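Local coordinates for appr-1-p processing domain protein (PDB 5M31) that belongs to the macro domain family, compact alpha/beta proteins built on a mixed beta sheet flanked by helices, at residues Y73-L78 and R82-F87; D108-I113 and E147-V152. All coordinates share one frame; numbering follows the deposited sequence. Where two conformers were deposited one is given.

Contact 1: Y73-L78 and R82-F87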
ATOM      1  N   TYR A  73       4.590  -8.895  -2.263  1.00 18.91           N
ATOM      2  CA  TYR A  73       5.156 -10.096  -1.642  1.00 20.11           C
ATOM      3  C   TYR A  73       4.021 -11.063  -1.269  1.00 20.31           C
ATOM      4  O   TYR A  73       3.019 -10.638  -0.656  1.00 19.43           O
ATOM      5  CB  TYR A  73       5.988  -9.758  -0.399  1.00 20.66           C
ATOM      6  CG  TYR A  73       6.624 -10.954   0.252  1.00 22.38           C
ATOM      7  CD1 TYR A  73       7.681 -11.659  -0.391  1.00 23.28           C
ATOM      8  CD2 TYR A  73       6.118 -11.497   1.447  1.00 22.65           C
ATOM      9  CE1 TYR A  73       8.250 -12.760   0.199  1.00 24.88           C
ATOM     10  CE2 TYR A  73       6.704 -12.604   2.026  1.00 24.62           C
ATOM     11  CZ  TYR A  73       7.718 -13.261   1.381  1.00 25.63           C
ATOM     12  OH  TYR A  73       8.304 -14.349   1.967  1.00 28.65           O
ATOM     13  N   ASP A  74       4.158 -12.321  -1.689  1.00 21.58           N
ATOM     14  CA  ASP A  74       3.186 -13.364  -1.409  1.00 22.47           C
ATOM     15  C   ASP A  74       3.647 -14.203  -0.215  1.00 23.30           C
ATOM     16  O   ASP A  74       4.664 -14.915  -0.288  1.00 24.21           O
ATOM     17  CB  ASP A  74       3.062 -14.264  -2.648  1.00 23.79           C
ATOM     18  CG  ASP A  74       1.977 -15.345  -2.512  1.00 24.82           C
ATOM     19  OD1 ASP A  74       1.316 -15.454  -1.474  1.00 24.19           O
ATOM     20  OD2 ASP A  74       1.791 -16.078  -3.507  1.00 25.48           O
ATOM     21  N   ARG A  75       2.881 -14.172   0.871  1.00 22.89           N
ATOM     22  CA  ARG A  75       3.259 -14.906   2.054  1.00 23.98           C
ATOM     23  C   ARG A  75       2.819 -16.361   1.957  1.00 25.52           C
ATOM     24  O   ARG A  75       3.134 -17.169   2.810  1.00 27.26           O
ATOM     25  CB  ARG A  75       2.668 -14.247   3.289  1.00 23.45           C
ATOM     26  CG  ARG A  75       3.131 -12.805   3.506  1.00 22.53           C
ATOM     27  CD  ARG A  75       2.455 -12.177   4.707  1.00 22.21           C
ATOM     28  NE  ARG A  75       2.903 -12.782   5.961  1.00 23.90           N
ATOM     29  CZ  ARG A  75       2.127 -13.135   6.978  1.00 24.48           C
ATOM     30  NH1 ARG A  75       2.660 -13.675   8.072  1.00 26.02           N
ATOM     31  NH2 ARG A  75       0.803 -12.945   6.937  1.00 24.21           N
ATOM     32  N   GLY A  76       2.077 -16.684   0.921  1.00 25.98           N
ATOM     33  CA  GLY A  76       1.663 -18.062   0.691  1.00 27.85           C
ATOM     34  C   GLY A  76       0.158 -18.230   0.786  1.00 27.96           C
ATOM     35  O   GLY A  76      -0.538 -17.417   1.363  1.00 26.92           O
ATOM     36  N   PRO A  77      -0.361 -19.271   0.137  1.00 29.65           N
ATOM     37  CA  PRO A  77      -1.797 -19.419   0.031  1.00 30.11           C
ATOM     38  C   PRO A  77      -2.522 -19.631   1.344  1.00 30.06           C
ATOM     39  O   PRO A  77      -3.748 -19.528   1.358  1.00 31.64           O
ATOM     40  CB  PRO A  77      -1.959 -20.637  -0.894  1.00 31.70           C
ATOM     41  CG  PRO A  77      -0.673 -21.362  -0.757  1.00 32.98           C
ATOM     42  CD  PRO A  77       0.365 -20.319  -0.598  1.00 31.48           C
ATOM     43  N   LEU A  78      -1.814 -20.020   2.419  1.00 29.73           N
ATOM     44  CA  LEU A  78      -2.443 -20.280   3.703  1.00 30.32           C
ATOM     45  C   LEU A  78      -2.292 -19.116   4.669  1.00 28.25           C
ATOM     46  O   LEU A  78      -2.702 -19.200   5.831  1.00 28.58           O
ATOM     47  CB  LEU A  78      -1.890 -21.564   4.361  1.00 32.57           C
ATOM     48  CG  LEU A  78      -1.903 -22.797   3.486  1.00 34.59           C
ATOM     49  CD1 LEU A  78      -1.286 -24.003   4.194  1.00 37.08           C
ATOM     50  CD2 LEU A  78      -3.329 -23.136   3.020  1.00 35.45           C
ATOM     51  N   ARG A  82      -2.399 -12.591   2.916  1.00 21.78           N
ATOM     52  CA  ARG A  82      -1.580 -13.350   1.982  1.00 22.17           C
ATOM     53  C   ARG A  82      -0.542 -12.442   1.299  1.00 20.67           C
ATOM     54  O   ARG A  82       0.587 -12.894   1.044  1.00 21.36           O
ATOM     55  CB  ARG A  82      -2.436 -14.058   0.945  1.00 23.35           C
ATOM     56  CG  ARG A  82      -1.582 -14.603  -0.133  1.00 24.16           C
ATOM     57  CD  ARG A  82      -2.315 -15.622  -0.984  1.00 26.00           C
ATOM     58  NE  ARG A  82      -1.400 -16.239  -1.917  1.00 26.97           N
ATOM     59  CZ  ARG A  82      -1.750 -17.055  -2.896  1.00 29.22           C
ATOM     60  NH1 ARG A  82      -3.002 -17.521  -2.986  1.00 30.26           N
ATOM     61  NH2 ARG A  82      -0.809 -17.504  -3.692  1.00 30.60           N
ATOM     62  N   TYR A  83      -0.947 -11.225   0.952  1.00 19.42           N
ATOM     63  CA  TYR A  83      -0.088 -10.309   0.173  1.00 18.37           C
ATOM     64  C   TYR A  83       0.208  -9.060   0.922  1.00 17.95           C
ATOM     65  O   TYR A  83      -0.675  -8.475   1.577  1.00 17.82           O
ATOM     66  CB  TYR A  83      -0.767  -9.915  -1.136  1.00 18.51           C
ATOM     67  CG  TYR A  83      -1.152 -11.071  -2.033  1.00 20.06           C
ATOM     68  CD1 TYR A  83      -0.210 -11.780  -2.730  1.00 21.17           C
ATOM     69  CD2 TYR A  83      -2.461 -11.446  -2.137  1.00 21.60           C
ATOM     70  CE1 TYR A  83      -0.570 -12.809  -3.575  1.00 23.02           C
ATOM     71  CE2 TYR A  83      -2.835 -12.524  -2.923  1.00 22.89           C
ATOM     72  CZ  TYR A  83      -1.880 -13.180  -3.651  1.00 23.58           C
ATOM     73  OH  TYR A  83      -2.253 -14.257  -4.477  1.00 26.37           O
ATOM     74  N   ILE A  84       1.456  -8.625   0.778  1.00 17.70           N
ATOM     75  CA  ILE A  84       1.888  -7.267   1.154  1.00 17.01           C
ATOM     76  C   ILE A  84       2.179  -6.481  -0.116  1.00 16.41           C
ATOM     77  O   ILE A  84       2.946  -6.958  -0.931  1.00 16.78           O
ATOM     78  CB  ILE A  84       3.134  -7.295   2.020  1.00 17.20           C
ATOM     79  CG1 ILE A  84       2.973  -8.219   3.241  1.00 18.46           C
ATOM     80  CG2 ILE A  84       3.448  -5.849   2.496  1.00 17.04           C
ATOM     81  CD1 ILE A  84       1.894  -7.819   4.185  1.00 18.41           C
ATOM     82  N   PHE A  85       1.417  -5.394  -0.356  1.00 15.93           N
ATOM     83  CA  PHE A  85       1.550  -4.562  -1.537  1.00 16.33           C
ATOM     84  C   PHE A  85       2.387  -3.344  -1.114  1.00 15.35           C
ATOM     85  O   PHE A  85       1.852  -2.477  -0.402  1.00 15.15           O
ATOM     86  CB  PHE A  85       0.227  -4.051  -2.008  1.00 17.56           C
ATOM     87  CG  PHE A  85      -0.595  -5.038  -2.857  1.00 18.35           C
ATOM     88  CD1 PHE A  85      -0.689  -6.372  -2.582  1.00 21.59           C
ATOM     89  CD2 PHE A  85      -1.406  -4.541  -3.840  1.00 20.07           C
ATOM     90  CE1 PHE A  85      -1.523  -7.230  -3.380  1.00 21.41           C
ATOM     91  CE2 PHE A  85      -2.239  -5.350  -4.609  1.00 20.35           C
ATOM     92  CZ  PHE A  85      -2.267  -6.709  -4.391  1.00 20.95           C
ATOM     93  N   ASN A  86       3.650  -3.342  -1.518  1.00 15.30           N
ATOM     94  CA  ASN A  86       4.611  -2.320  -1.092  1.00 15.29           C
ATOM     95  C   ASN A  86       4.506  -1.211  -2.136  1.00 15.41           C
ATOM     96  O   ASN A  86       4.957  -1.366  -3.252  1.00 15.79           O
ATOM     97  CB  ASN A  86       6.013  -2.879  -0.947  1.00 15.63           C
ATOM     98  CG  ASN A  86       6.131  -3.959   0.119  1.00 15.91           C
ATOM     99  OD1 ASN A  86       6.190  -3.674   1.328  1.00 15.85           O
ATOM    100  ND2 ASN A  86       6.063  -5.259  -0.330  1.00 16.28           N
ATOM    101  N   PHE A  87       3.815  -0.146  -1.727  1.00 15.22           N
ATOM    102  CA  PHE A  87       3.348   0.990  -2.620  1.00 15.95           C
ATOM    103  C   PHE A  87       4.314   2.152  -2.436  1.00 16.26           C
ATOM    104  O   PHE A  87       4.306   2.784  -1.401  1.00 15.31           O
ATOM    105  CB  PHE A  87       1.920   1.350  -2.123  1.00 16.16           C
ATOM    106  CG  PHE A  87       1.193   2.384  -2.917  1.00 17.50           C
ATOM    107  CD1 PHE A  87       1.627   3.688  -2.983  1.00 18.95           C
ATOM    108  CD2 PHE A  87      -0.038   2.111  -3.441  1.00 17.72           C
ATOM    109  CE1 PHE A  87       0.900   4.671  -3.633  1.00 20.03           C
ATOM    110  CE2 PHE A  87      -0.804   3.094  -4.060  1.00 18.56           C
ATOM    111  CZ  PHE A  87      -0.324   4.366  -4.171  1.00 19.36           C
TER

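Contact 2: D108-I113 and E147-V152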
ATOM      1  N   ASP A 108      -1.546   1.448 -10.381  1.00 18.61           N
ATOM      2  CA  ASP A 108      -0.924   0.146 -10.326  1.00 18.24           C
ATOM      3  C   ASP A 108      -1.537  -0.731  -9.274  1.00 18.11           C
ATOM      4  O   ASP A 108      -1.492  -1.947  -9.362  1.00 18.66           O
ATOM      5  CB  ASP A 108       0.562   0.243 -10.084  1.00 18.04           C
ATOM      6  CG  ASP A 108       1.303  -0.981 -10.588  1.00 18.14           C
ATOM      7  OD1 ASP A 108       0.978  -1.453 -11.699  1.00 19.58           O
ATOM      8  OD2 ASP A 108       2.107  -1.550  -9.845  1.00 17.72           O
ATOM      9  N   LEU A 109      -2.095  -0.111  -8.253  1.00 17.06           N
ATOM     10  CA  LEU A 109      -2.809  -0.874  -7.210  1.00 17.71           C
ATOM     11  C   LEU A 109      -3.985  -1.626  -7.801  1.00 17.85           C
ATOM     12  O   LEU A 109      -4.183  -2.827  -7.526  1.00 18.42           O
ATOM     13  CB  LEU A 109      -3.261   0.065  -6.130  1.00 18.10           C
ATOM     14  CG  LEU A 109      -4.006  -0.569  -4.941  1.00 18.75           C
ATOM     15  CD1 LEU A 109      -3.179  -1.655  -4.314  1.00 19.34           C
ATOM     16  CD2 LEU A 109      -4.294   0.533  -3.953  1.00 18.77           C
ATOM     17  N   VAL A 110      -4.753  -0.953  -8.629  1.00 17.91           N
ATOM     18  CA  VAL A 110      -5.840  -1.576  -9.349  1.00 18.91           C
ATOM     19  C   VAL A 110      -5.300  -2.722 -10.191  1.00 18.99           C
ATOM     20  O   VAL A 110      -5.831  -3.866 -10.115  1.00 19.30           O
ATOM     21  CB  VAL A 110      -6.591  -0.590 -10.222  1.00 19.83           C
ATOM     22  CG1 VAL A 110      -7.547  -1.278 -11.198  1.00 21.71           C
ATOM     23  CG2 VAL A 110      -7.331   0.381  -9.316  1.00 20.05           C
ATOM     24  N   CYS A 111      -4.224  -2.478 -10.935  1.00 19.14           N
ATOM     25  CA  CYS A 111      -3.583  -3.540 -11.747  1.00 20.14           C
ATOM     26  C   CYS A 111      -3.250  -4.781 -10.930  1.00 20.05           C
ATOM     27  O   CYS A 111      -3.566  -5.907 -11.345  1.00 20.81           O
ATOM     28  CB  CYS A 111      -2.313  -3.024 -12.385  1.00 21.05           C
ATOM     29  SG  CYS A 111      -2.659  -1.735 -13.588  1.00 25.34           S
ATOM     30  N   ARG A 112      -2.612  -4.617  -9.771  1.00 18.63           N
ATOM     31  CA  ARG A 112      -2.133  -5.777  -9.003  0.50 18.95           C
ATOM     32  C   ARG A 112      -3.300  -6.508  -8.359  1.00 18.76           C
ATOM     33  O   ARG A 112      -3.274  -7.732  -8.257  1.00 19.04           O
ATOM     34  CB  ARG A 112      -1.179  -5.380  -7.892  0.50 19.02           C
ATOM     35  CG  ARG A 112       0.260  -5.070  -8.302  0.50 20.04           C
ATOM     36  CD  ARG A 112       0.779  -5.705  -9.564  0.50 21.97           C
ATOM     37  NE  ARG A 112       1.170  -7.105  -9.419  0.50 23.91           N
ATOM     38  CZ  ARG A 112       2.318  -7.522  -8.878  0.50 24.13           C
ATOM     39  NH1 ARG A 112       3.257  -6.653  -8.589  0.50 24.26           N
ATOM     40  NH2 ARG A 112       2.537  -8.829  -8.670  0.50 24.84           N
ATOM     41  N   ILE A 113      -4.289  -5.756  -7.894  1.00 18.40           N
ATOM     42  CA  ILE A 113      -5.521  -6.369  -7.311  1.00 19.13           C
ATOM     43  C   ILE A 113      -6.150  -7.277  -8.360  1.00 20.74           C
ATOM     44  O   ILE A 113      -6.491  -8.488  -8.074  1.00 21.61           O
ATOM     45  CB  ILE A 113      -6.486  -5.254  -6.834  1.00 18.87           C
ATOM     46  CG1 ILE A 113      -5.902  -4.580  -5.580  1.00 17.85           C
ATOM     47  CG2 ILE A 113      -7.892  -5.819  -6.636  1.00 19.84           C
ATOM     48  CD1 ILE A 113      -6.686  -3.352  -5.196  1.00 17.99           C
ATOM     49  N   GLU A 147     -13.247   2.600  -6.446  1.00 63.29           N
ATOM     50  CA  GLU A 147     -14.667   2.265  -6.549  1.00 70.68           C
ATOM     51  C   GLU A 147     -14.980   1.604  -7.913  1.00 72.35           C
ATOM     52  O   GLU A 147     -16.053   1.007  -8.090  1.00 72.16           O
ATOM     53  CB  GLU A 147     -15.529   3.506  -6.281  1.00 73.51           C
ATOM     54  CG  GLU A 147     -15.522   3.917  -4.809  1.00 73.03           C
ATOM     55  CD  GLU A 147     -16.235   5.238  -4.537  1.00 76.82           C
ATOM     56  OE1 GLU A 147     -16.742   5.859  -5.505  1.00 77.17           O
ATOM     57  OE2 GLU A 147     -16.276   5.665  -3.351  1.00 73.98           O
ATOM     58  N   ALA A 148     -13.993   1.618  -8.824  1.00 71.14           N
ATOM     59  CA  ALA A 148     -14.086   0.869 -10.093  1.00 69.65           C
ATOM     60  C   ALA A 148     -13.505  -0.571  -9.992  1.00 64.26           C
ATOM     61  O   ALA A 148     -12.995  -1.117 -10.984  1.00 67.26           O
ATOM     62  CB  ALA A 148     -13.383   1.643 -11.199  1.00 70.80           C
ATOM     63  N   LEU A 149     -13.582  -1.162  -8.796  1.00 54.87           N
ATOM     64  CA  LEU A 149     -13.193  -2.549  -8.567  1.00 46.64           C
ATOM     65  C   LEU A 149     -14.421  -3.357  -8.197  1.00 44.35           C
ATOM     66  O   LEU A 149     -14.928  -3.287  -7.035  1.00 51.05           O
ATOM     67  CB  LEU A 149     -12.211  -2.648  -7.414  1.00 42.50           C
ATOM     68  CG  LEU A 149     -10.813  -2.056  -7.628  1.00 39.09           C
ATOM     69  CD1 LEU A 149     -10.040  -2.281  -6.366  1.00 38.02           C
ATOM     70  CD2 LEU A 149     -10.130  -2.743  -8.805  1.00 39.76           C
ATOM     71  N   GLU A 150     -14.798  -4.240  -9.092  1.00 40.36           N
ATOM     72  CA  GLU A 150     -15.933  -5.130  -8.893  0.70 41.30           C
ATOM     73  C   GLU A 150     -15.551  -6.254  -7.951  1.00 37.25           C
ATOM     74  O   GLU A 150     -14.579  -6.954  -8.200  1.00 35.92           O
ATOM     75  CB  GLU A 150     -16.358  -5.748 -10.242  0.70 45.09           C
ATOM     76  CG  GLU A 150     -17.438  -6.840 -10.143  0.70 50.03           C
ATOM     77  CD  GLU A 150     -16.893  -8.275  -9.909  0.70 53.07           C
ATOM     78  OE1 GLU A 150     -15.772  -8.591 -10.381  0.70 55.82           O
ATOM     79  OE2 GLU A 150     -17.609  -9.099  -9.266  0.70 54.67           O
ATOM     80  N   GLY A 151     -16.309  -6.431  -6.881  1.00 35.43           N
ATOM     81  CA  GLY A 151     -16.151  -7.588  -6.016  1.00 32.92           C
ATOM     82  C   GLY A 151     -15.062  -7.475  -4.954  1.00 29.79           C
ATOM     83  O   GLY A 151     -14.767  -8.445  -4.255  1.00 28.45           O
ATOM     84  N   VAL A 152     -14.456  -6.299  -4.833  1.00 27.05           N
ATOM     85  CA  VAL A 152     -13.355  -6.134  -3.903  1.00 25.05           C
ATOM     86  C   VAL A 152     -13.755  -5.261  -2.742  1.00 25.96           C
ATOM     87  O   VAL A 152     -14.275  -4.149  -2.943  1.00 27.24           O
ATOM     88  CB  VAL A 152     -12.144  -5.467  -4.596  1.00 23.23           C
ATOM     89  CG1 VAL A 152     -10.986  -5.378  -3.621  1.00 21.84           C
ATOM     90  CG2 VAL A 152     -11.746  -6.272  -5.830  1.00 23.22           C
TER

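Contact 1: Y73-L78 and R82-F87
The loop end of a beta hairpin, made by the antiparallel strands 71-74 and 83-88, brings Tyr73, Asp74 and Arg75 against Ile84, Tyr83 and Arg82. Tyr73 and Ile84 form a hydrogen-bonded pair: Tyr73 N donates to Ile84 O and Ile84 N to Tyr73 O, each at 2.9 Å. The neighbouring Asp74-Tyr83 pair is non-hydrogen-bonded, and past the end of strand 71-74 the pairing is carried one step further by a nearly straight bond from Arg75 N to Arg82 O (2.6 Å).

On the face of the sheet that carries Asp74 and Tyr83, a salt bridge forms between Asp74 and Arg82. Arg82, its chain stretched out as far as NE, presents its guanidinium side-on to the carboxylate of Asp74. Arg82 NE reaches OD1 of Asp74 at 2.9 Å with an N-H...O angle of 172°, while Arg82 NH2 takes Asp74 OD2 at 3.0 Å. Both oxygens are approached on their syn sides, though the two flat groups are turned 32° from each other. From the opposite face of the carboxylate, Gly76 N donates to OD1 of Asp74 at 2.8 Å, closing an Asx turn. The carboxylate thus accepts three bonds, which should limit its rotation and keep it ionised.

The guanidinium is sandwiched: Tyr83 OH sits over the centre of one face, and Pro77 CA lies against the other, nearer its margin. Arg82 CG in turn rests over the centre of the Tyr83 ring, 3.6 Å above its plane. On the other side of the sheet, Tyr73 and Ile84 touch helix 50-61, and Arg75 NH2 bonds to Pro81 O within the connecting loop. The Asx turn leading out of the first strand and the salt bridge across the pair mark the loop end of this antiparallel hairpin, whose strand 71-74 is the outermost of the macro-domain sheet on that side.

Contact 2: D108-I113 and E147-V152
Leu149, in the loop after helix 135-146, reaches across to helix 99-116 and touches Val110 and Ile113 there, on neighbouring turns. Its CB is directed toward the helix but stops short of it, and CG divides the side chain into two methyl branches that do the touching. Leu149 CD2 meets Val110 CG1 at 3.8 Å; Leu149 CD1 lies 3.7 Å from Ile113 CD1 and 4.1 Å from Ile113 CG2. With CG anti to its own carbonyl carbon (chi1 -68°), the fork of Leu149 faces the helix, one prong for each residue; chi2 near 180° continues the chain into CD1, while CD2 branches off toward Val110. The side chains of Ile113 and Leu149 run roughly perpendicular, and the CD1 and CG2 methyls of Ile113 both come near the same leucine branch.

A second point of contact follows at the end of the loop, where CG2 of Val152 meets CG2 of Ile113 at 4.0 Å. Between Leu149 and Val152 the chain makes a type II beta turn, with Gly151 at its third position adopting a positive phi of 84°. This reversal brings both apolar residues to the same isoleucine while Glu150 stays on the exposed side. No hydrogen bond joins the two segments; apolar methyl contacts hold them together. Gly151 O is instead bonded to Arg119 NH2, and Val110 also touches Leu146 of helix 135-146. The arrangement is a turn packed by its apolar ends against a helix, where the chain passes from helix 135-146 into strand 153-157 of the alpha/beta macro-domain fold.

In the fold
Contact 1 and contact 2, with centres about 16 Å apart, meet through Phe85 of strand 83-88, whose ring lies on helix 99-116. Phe85 CD2 approaches Leu109 CD1 to 3.4 Å, and Phe85 CE2 comes within 3.9 Å of Ile113 CG1. Ile113 therefore packs against both the sheet and the turn of contact 2. Strand 83-88 and helix 99-116 are consecutive in the chain, and both segments of contact 1 precede those of contact 2 in sequence. Contact 1 pairs the edge strand 71-74 with its inner neighbour 83-88; segment 147-152 leads into strand 153-157, next to the opposite edge strand, 11-15.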